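Local coordinates for DUF1116 domain-containing protein (Enterococcus faecalis, PDB 3CLQ), which is of unknown function but belongs to the AllG family, named for a subunit of oxamate carbamoyltransferase, at residues 189-194 with 309-314; 319-324 with 339-344. All coordinates share one frame; numbering follows the deposited sequence.

Interaction 1. Residues 189-194 with 309-314; sequences ECHNRN and ITETYG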
# COMPACT_ATOMS: atom_id res chain seq x y z
N GLU B 189 2.44 -4.28 8.72
CA GLU B 189 3.12 -4.21 10.00
C GLU B 189 4.51 -4.79 9.84
O GLU B 189 5.28 -4.88 10.80
CB GLU B 189 2.33 -4.92 11.10
CG GLU B 189 1.65 -6.19 10.67
CD GLU B 189 2.62 -7.31 10.35
OE1 GLU B 189 3.23 -7.29 9.27
OE2 GLU B 189 2.77 -8.24 11.18
N CYS B 190 4.82 -5.18 8.60
CA CYS B 190 6.17 -5.60 8.21
C CYS B 190 6.70 -6.89 8.85
O CYS B 190 7.89 -7.10 8.92
CB CYS B 190 7.18 -4.45 8.36
SG CYS B 190 6.87 -2.99 7.26
N HIS B 191 5.80 -7.74 9.31
CA HIS B 191 6.17 -9.08 9.74
C HIS B 191 5.25 -10.05 8.99
O HIS B 191 5.69 -10.76 8.09
CB HIS B 191 5.97 -9.20 11.25
CG HIS B 191 6.55 -10.44 11.85
ND1 HIS B 191 7.14 -10.46 13.10
CD2 HIS B 191 6.61 -11.71 11.38
CE1 HIS B 191 7.54 -11.69 13.37
NE2 HIS B 191 7.24 -12.47 12.35
N ASN B 192 3.96 -10.05 9.36
CA ASN B 192 2.97 -10.96 8.78
C ASN B 192 2.31 -10.45 7.49
O ASN B 192 2.07 -11.23 6.57
CB ASN B 192 1.90 -11.24 9.81
CG ASN B 192 2.47 -11.89 11.06
OD1 ASN B 192 2.86 -13.07 11.02
ND2 ASN B 192 2.54 -11.13 12.18
N ARG B 193 2.00 -9.16 7.44
CA ARG B 193 1.40 -8.57 6.26
C ARG B 193 2.42 -7.61 5.63
O ARG B 193 2.83 -6.62 6.25
CB ARG B 193 0.05 -7.92 6.58
CG ARG B 193 -0.30 -6.68 5.78
CD ARG B 193 -1.76 -6.23 5.88
NE ARG B 193 -2.58 -7.10 5.06
CZ ARG B 193 -3.28 -6.74 3.98
NH1 ARG B 193 -3.30 -5.50 3.55
NH2 ARG B 193 -3.98 -7.65 3.34
N ASN B 194 2.85 -7.91 4.40
CA ASN B 194 3.96 -7.22 3.75
C ASN B 194 3.60 -6.71 2.37
O ASN B 194 4.49 -6.31 1.60
CB ASN B 194 5.20 -8.15 3.64
CG ASN B 194 5.90 -8.36 4.97
OD1 ASN B 194 6.30 -7.39 5.63
ND2 ASN B 194 6.05 -9.62 5.37
N ILE B 309 12.98 -9.70 15.02
CA ILE B 309 13.82 -8.52 15.17
C ILE B 309 12.92 -7.33 14.89
O ILE B 309 13.11 -6.21 15.35
CB ILE B 309 15.00 -8.55 14.16
CG1 ILE B 309 16.00 -7.44 14.47
CG2 ILE B 309 14.50 -8.50 12.70
CD1 ILE B 309 16.96 -7.81 15.56
N THR B 310 11.92 -7.63 14.10
CA THR B 310 10.87 -6.73 13.74
C THR B 310 10.14 -6.12 14.97
O THR B 310 10.06 -4.90 15.12
CB THR B 310 9.94 -7.54 12.80
OG1 THR B 310 10.49 -7.49 11.47
CG2 THR B 310 8.56 -7.03 12.81
N GLU B 311 9.61 -6.95 15.84
CA GLU B 311 9.06 -6.41 17.07
C GLU B 311 10.14 -5.87 17.98
O GLU B 311 9.86 -4.99 18.81
CB GLU B 311 8.20 -7.45 17.77
CG GLU B 311 8.20 -8.77 17.04
CD GLU B 311 6.89 -9.04 16.32
OE1 GLU B 311 5.84 -8.55 16.80
OE2 GLU B 311 6.89 -9.75 15.28
N THR B 312 11.38 -6.36 17.84
CA THR B 312 12.49 -5.79 18.63
C THR B 312 12.68 -4.34 18.25
O THR B 312 13.11 -3.56 19.08
CB THR B 312 13.86 -6.51 18.48
OG1 THR B 312 13.76 -7.88 18.85
CG2 THR B 312 14.90 -5.87 19.38
N TYR B 313 12.37 -4.00 16.99
CA TYR B 313 12.52 -2.66 16.41
C TYR B 313 11.34 -1.74 16.72
O TYR B 313 11.50 -0.53 16.81
CB TYR B 313 12.65 -2.77 14.89
CG TYR B 313 12.80 -1.41 14.19
CD1 TYR B 313 13.98 -0.69 14.25
CD2 TYR B 313 11.74 -0.85 13.50
CE1 TYR B 313 14.11 0.55 13.63
CE2 TYR B 313 11.84 0.37 12.87
CZ TYR B 313 13.02 1.07 12.94
OH TYR B 313 13.13 2.29 12.29
N GLY B 314 10.16 -2.32 16.82
CA GLY B 314 8.96 -1.58 17.17
C GLY B 314 7.87 -1.90 16.18
O GLY B 314 6.77 -1.37 16.26

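Interaction 2. Residues 319-324 with 339-344; sequences AMAAAP and NYSKEM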
# COMPACT_ATOMS: atom_id res chain seq x y z
N ALA B 319 3.41 -3.26 16.20
CA ALA B 319 2.64 -2.33 15.37
C ALA B 319 1.28 -2.89 15.01
O ALA B 319 0.55 -2.27 14.29
CB ALA B 319 3.39 -1.96 14.12
N MSE B 320 0.96 -4.06 15.52
CA MSE B 320 -0.34 -4.67 15.31
C MSE B 320 -1.41 -3.67 14.85
O MSE B 320 -2.03 -3.86 13.82
CB MSE B 320 -0.78 -5.31 16.61
CG MSE B 320 -1.36 -6.69 16.49
SE MSE B 320 -1.78 -7.36 18.29
CE MSE B 320 -3.19 -8.61 17.70
N ALA B 321 -1.61 -2.61 15.61
CA ALA B 321 -2.71 -1.66 15.36
C ALA B 321 -2.78 -1.11 13.95
O ALA B 321 -3.84 -0.73 13.48
CB ALA B 321 -2.65 -0.51 16.34
N ALA B 322 -1.64 -1.04 13.28
CA ALA B 322 -1.52 -0.44 11.96
C ALA B 322 -2.11 -1.34 10.87
O ALA B 322 -2.30 -0.90 9.74
CB ALA B 322 -0.08 -0.17 11.65
N ALA B 323 -2.41 -2.58 11.22
CA ALA B 323 -2.69 -3.58 10.22
C ALA B 323 -3.93 -4.36 10.57
O ALA B 323 -3.86 -5.59 10.76
CB ALA B 323 -1.51 -4.52 10.15
N PRO B 324 -5.09 -3.67 10.64
CA PRO B 324 -6.30 -4.37 10.97
C PRO B 324 -6.60 -5.48 9.96
O PRO B 324 -7.35 -6.38 10.27
CB PRO B 324 -7.37 -3.28 10.91
CG PRO B 324 -6.81 -2.22 10.10
CD PRO B 324 -5.33 -2.24 10.42
N ASN B 339 -5.09 -2.05 21.35
CA ASN B 339 -4.72 -2.05 22.73
C ASN B 339 -3.30 -2.51 23.01
O ASN B 339 -2.66 -2.03 23.95
CB ASN B 339 -5.68 -2.96 23.47
CG ASN B 339 -6.20 -2.34 24.72
OD1 ASN B 339 -7.39 -2.00 24.81
ND2 ASN B 339 -5.31 -2.15 25.69
N TYR B 340 -2.82 -3.47 22.21
CA TYR B 340 -1.50 -4.08 22.41
C TYR B 340 -0.37 -3.11 22.06
O TYR B 340 0.66 -3.03 22.76
CB TYR B 340 -1.37 -5.35 21.56
CG TYR B 340 -1.70 -6.66 22.26
CD1 TYR B 340 -1.09 -7.02 23.47
CD2 TYR B 340 -2.59 -7.57 21.68
CE1 TYR B 340 -1.38 -8.23 24.11
CE2 TYR B 340 -2.88 -8.78 22.29
CZ TYR B 340 -2.28 -9.11 23.51
OH TYR B 340 -2.57 -10.32 24.11
N SER B 341 -0.56 -2.39 20.96
CA SER B 341 0.40 -1.41 20.52
C SER B 341 0.55 -0.32 21.56
O SER B 341 1.67 0.12 21.82
CB SER B 341 -0.01 -0.83 19.18
OG SER B 341 0.30 -1.73 18.13
N LYS B 342 -0.58 0.11 22.16
CA LYS B 342 -0.55 1.04 23.30
C LYS B 342 0.20 0.42 24.48
O LYS B 342 1.09 1.04 25.05
CB LYS B 342 -1.94 1.37 23.79
CG LYS B 342 -2.70 2.41 23.00
CD LYS B 342 -4.09 2.60 23.66
CE LYS B 342 -5.06 3.45 22.80
NZ LYS B 342 -5.72 2.69 21.68
N GLU B 343 -0.17 -0.80 24.84
CA GLU B 343 0.46 -1.49 25.95
C GLU B 343 1.98 -1.52 25.82
O GLU B 343 2.69 -1.21 26.78
CB GLU B 343 -0.05 -2.92 26.03
CG GLU B 343 -1.46 -3.08 26.55
CD GLU B 343 -1.76 -4.53 26.93
OE1 GLU B 343 -0.79 -5.25 27.27
OE2 GLU B 343 -2.95 -4.94 26.88
N MSE B 344 2.46 -1.88 24.63
CA MSE B 344 3.89 -2.12 24.40
C MSE B 344 4.81 -0.99 24.87
O MSE B 344 6.02 -1.18 25.00
CB MSE B 344 4.16 -2.45 22.92
CG MSE B 344 4.11 -3.93 22.52
SE MSE B 344 4.41 -5.30 23.94
CE MSE B 344 2.53 -5.68 24.38

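Interaction 1. Residues 189-194 with 309-314
T310 and H191 bury the most surface in this contact, with E311 next. H191 sits in the loop between helices 176-183 and 195-210. Its CG is anti to the backbone N (chi1 -169°), so the ring extends to the short helix 309-313. T310 CG2 packs on H191 CB at 3.7 Å and meets the ring obliquely. The two side chains cross at a slant. T310 OG1 is anti to its carbonyl carbon and lies 3.7 Å from the carbonyl O of C190. The E311 chain bends at chi2 and brings its carboxylate to the ring edge. H191 ND1 donates to E311 OE2 at 2.3 Å. This is very short, and the bond is bent, at 122°. The position of OE2 is less sure, so the exact length carries little weight. The contact is a buried imidazole–carboxylate pair joining a loop to a short helix. E311 OE1 accepts a bond from the backbone N of G317, which gives the carboxylate a second hold. The H191 end is shaped by E189, whose carboxylate is wrapped by the loop. E189 OE1 takes H191 N at 2.6 Å and R193 N at 2.9 Å, both from above the carboxylate plane. E189 OE2 uses its syn lone pair for N192 N and N192 ND2. T385 and S307 also touch the H191 side chain.

Interaction 2. Residues 319-324 with 339-344
The 339-344 segment lies on helix 334-343. N339 comes first, and its carbonyl O accepts a helical bond from E343 N. Y340 comes next and turns its CB toward the 319-324 segment. Its ring lies beside the side chain of M320, which is modelled as selenomethionine. The two side chains run alongside each other and point the same way. M320 is extended beyond CG, which carries its selenium to the ring. M320 SE is 3.5 Å from Y340 CD2 and also 3.9 Å from Y340 CB. The selenium is 4.6 Å from the ring centroid and 62° off the ring normal, an oblique approach. This is a Met-aromatic contact, with selenium in place of sulfur. It joins the helix to a turn that lies only a short way back in the chain, with helix 327-330 between them. The turn includes a 3-10 segment, in which A322 N bonds to A319 O and A323 N to M320 O. S341 has the largest share of the buried surface. Its OG is beside the backbone N and anti to the carbonyl carbon (chi1 -78°). A321 N donates to S341 OG at 3.3 Å, and the bond is nearly straight at 171°. The same OG is hydrogen-bonded to the carbonyl O of F318, just before the turn, so one buried hydroxyl ties two backbone groups to the helix. A321 CB closes on S341 CB at 3.9 Å. A321 also touches L338 and L360. Further on, M344 N bonds to Y340 O. The M344 side chain packs on P366 of strand 363-369.

How the interactions relate
Interaction 1 closes before interaction 2 opens, so the two come in series along the chain. Their centres are about 11 Å apart. Interaction 1 lies about 8 Å from the centre of the chain and interaction 2 about 19 Å. The stretch after helix 309-313 leads from one to the other. They also touch directly: E189 CG packs on A323 CB at 3.6 Å, and G314 O lies 4.0 Å from A319 CB. The 319-324 turn therefore sits between the E189 loop and helix 334-343. The two contacts thus lie side by side, running from the inner H191 loop out towards that helix.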